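Putative glucosidase lplD, ALPHA-GALACTURONIDASE (Bacillus subtilis, PDB 3FEF) hydrolyses alpha-1,4-di-galacturonate to release alpha-D-galacturonate, working as a homotetrameric family 4 glycosidase with NAD(+) and a manganese ion. Local coordinates at residues Lys177-Met182 with Pro222-Phe227. Numbering follows the deposited sequence.
Sequences KLLAEM and PIFREF
The helical segments 177-182 and 222-227 cross at 82°, their axes 10.9 Å apart at the closest, with no hydrogen bond between them. Met182, modelled as selenomethionine, carries most of the contact. Its CG stands anti to the backbone N and the chain runs extended across to the other helix before chi3 (81°) bends it and sets CE against Ile223 CG2. Met182 CG lies over the centre of one face of the Phe227 ring, a CH-pi contact 3.7 Å from the centroid. SE reaches the backbone itself, 3.5 Å from Phe224 CA, and makes oblique Met-aromatic contacts with the rings of Phe224 and Phe227. Ile223 CG2 also touches Met182 SE at 3.7 Å and meets Met182 CG. The leucines complete the seam: Leu178 CD1 comes to the edge of the Phe227 ring, 4.1 Å from CE2, while Leu179 CD2 meets Phe224 CD2 at 3.7 Å. Phe259 packs edge-to-face with Phe224, and Ile265 touches both Leu179 and Phe224. All six contacting residues are buried. Away from the metal site, this is a near-orthogonal helix-helix interface, joining helix 171-187, which follows the last strand of the Rossmann-type parallel sheet, to helix 220-231 of the C-terminal family 4 region.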
loop_
_atom_site.group_PDB
_atom_site.type_symbol
_atom_site.label_atom_id
_atom_site.label_comp_id
_atom_site.label_asym_id
_atom_site.label_seq_id
_atom_site.Cartn_x
_atom_site.Cartn_y
_atom_site.Cartn_z
ATOM N N LYS A 177 14.647 25.890 20.490
ATOM C CA LYS A 177 15.278 26.883 21.362
ATOM C C LYS A 177 15.443 26.305 22.765
ATOM O O LYS A 177 16.454 26.545 23.426
ATOM C CB LYS A 177 14.454 28.171 21.431
ATOM C CG LYS A 177 14.301 28.901 20.090
ATOM C CD LYS A 177 13.490 30.199 20.259
ATOM C CE LYS A 177 13.194 30.870 18.918
ATOM N NZ LYS A 177 14.444 31.234 18.198
ATOM N N LEU A 178 14.450 25.532 23.206
ATOM C CA LEU A 178 14.513 24.867 24.505
ATOM C C LEU A 178 15.708 23.925 24.556
ATOM O O LEU A 178 16.463 23.914 25.517
ATOM C CB LEU A 178 13.225 24.086 24.779
ATOM C CG LEU A 178 13.261 23.135 25.985
ATOM C CD1 LEU A 178 13.472 23.937 27.281
ATOM C CD2 LEU A 178 12.001 22.296 26.063
ATOM N N LEU A 179 15.867 23.119 23.511
ATOM C CA LEU A 179 16.992 22.207 23.425
ATOM C C LEU A 179 18.336 22.956 23.329
ATOM O O LEU A 179 19.332 22.527 23.915
ATOM C CB LEU A 179 16.812 21.276 22.224
ATOM C CG LEU A 179 15.686 20.231 22.273
ATOM C CD1 LEU A 179 15.458 19.661 20.873
ATOM C CD2 LEU A 179 16.031 19.107 23.242
ATOM N N ALA A 180 18.391 24.056 22.584
ATOM C CA ALA A 180 19.645 24.813 22.548
ATOM C C ALA A 180 20.032 25.288 23.961
ATOM O O ALA A 180 21.186 25.191 24.354
ATOM C CB ALA A 180 19.560 25.985 21.582
ATOM N N GLU A 181 19.066 25.772 24.733
ATOM C CA GLU A 181 19.357 26.223 26.089
ATOM C C GLU A 181 19.752 25.077 27.020
ATOM O O GLU A 181 20.565 25.265 27.940
ATOM C CB GLU A 181 18.202 27.043 26.661
ATOM C CG GLU A 181 18.005 28.359 25.903
ATOM C CD GLU A 181 17.056 29.305 26.584
ATOM O OE1 GLU A 181 16.718 29.083 27.766
ATOM O OE2 GLU A 181 16.636 30.277 25.927
HETATM N N MSE A 182 19.204 23.893 26.760
HETATM C CA MSE A 182 19.549 22.712 27.535
HETATM C C MSE A 182 21.003 22.320 27.289
HETATM O O MSE A 182 21.716 21.960 28.217
HETATM C CB MSE A 182 18.606 21.554 27.193
HETATM C CG MSE A 182 19.126 20.185 27.567
HETATM SE SE MSE A 182 18.115 18.745 26.648
HETATM C CE MSE A 182 19.049 18.818 24.925
ATOM N N PRO A 222 19.512 11.498 24.953
ATOM C CA PRO A 222 19.958 11.101 26.293
ATOM C C PRO A 222 20.058 12.290 27.234
ATOM O O PRO A 222 19.760 12.166 28.412
ATOM C CB PRO A 222 21.351 10.504 26.033
ATOM C CG PRO A 222 21.237 9.947 24.641
ATOM C CD PRO A 222 20.403 10.974 23.904
ATOM N N ILE A 223 20.473 13.435 26.705
ATOM C CA ILE A 223 20.571 14.657 27.490
ATOM C C ILE A 223 19.206 15.187 27.890
ATOM O O ILE A 223 19.022 15.659 29.007
ATOM C CB ILE A 223 21.317 15.764 26.716
ATOM C CG1 ILE A 223 22.770 15.344 26.482
ATOM C CG2 ILE A 223 21.270 17.068 27.480
ATOM C CD1 ILE A 223 23.599 16.414 25.783
ATOM N N PHE A 224 18.229 15.104 26.988
ATOM C CA PHE A 224 16.895 15.550 27.343
ATOM C C PHE A 224 16.319 14.617 28.415
ATOM O O PHE A 224 15.541 15.035 29.248
ATOM C CB PHE A 224 15.989 15.586 26.120
ATOM C CG PHE A 224 14.643 16.171 26.387
ATOM C CD1 PHE A 224 13.624 15.394 26.918
ATOM C CD2 PHE A 224 14.387 17.501 26.099
ATOM C CE1 PHE A 224 12.357 15.946 27.136
ATOM C CE2 PHE A 224 13.155 18.058 26.326
ATOM C CZ PHE A 224 12.122 17.275 26.839
ATOM N N ARG A 225 16.705 13.350 28.387
ATOM C CA ARG A 225 16.225 12.429 29.402
ATOM C C ARG A 225 16.711 12.857 30.805
ATOM O O ARG A 225 15.919 12.910 31.745
ATOM C CB ARG A 225 16.606 10.975 29.077
ATOM C CG ARG A 225 16.295 9.992 30.221
ATOM C CD ARG A 225 16.083 8.544 29.751
ATOM N NE ARG A 225 16.748 8.207 28.488
ATOM C CZ ARG A 225 18.056 8.337 28.253
ATOM N NH1 ARG A 225 18.549 7.984 27.071
ATOM N NH2 ARG A 225 18.879 8.823 29.190
ATOM N N GLU A 226 17.991 13.199 30.931
ATOM C CA GLU A 226 18.527 13.725 32.205
ATOM C C GLU A 226 17.855 15.018 32.594
ATOM O O GLU A 226 17.431 15.211 33.733
ATOM C CB GLU A 226 20.044 13.942 32.113
ATOM C CG GLU A 226 20.823 12.633 32.222
ATOM C CD GLU A 226 22.106 12.632 31.418
ATOM O OE1 GLU A 226 22.650 13.721 31.158
ATOM O OE2 GLU A 226 22.582 11.542 31.043
ATOM N N PHE A 227 17.780 15.909 31.614
ATOM C CA PHE A 227 17.138 17.190 31.742
ATOM C C PHE A 227 15.720 17.042 32.283
ATOM O O PHE A 227 15.285 17.785 33.156
ATOM C CB PHE A 227 17.091 17.802 30.346
ATOM C CG PHE A 227 16.835 19.255 30.334
ATOM C CD1 PHE A 227 17.615 20.104 31.094
ATOM C CD2 PHE A 227 15.839 19.783 29.515
ATOM C CE1 PHE A 227 17.393 21.451 31.072
ATOM C CE2 PHE A 227 15.604 21.138 29.474
ATOM C CZ PHE A 227 16.385 21.983 30.256
#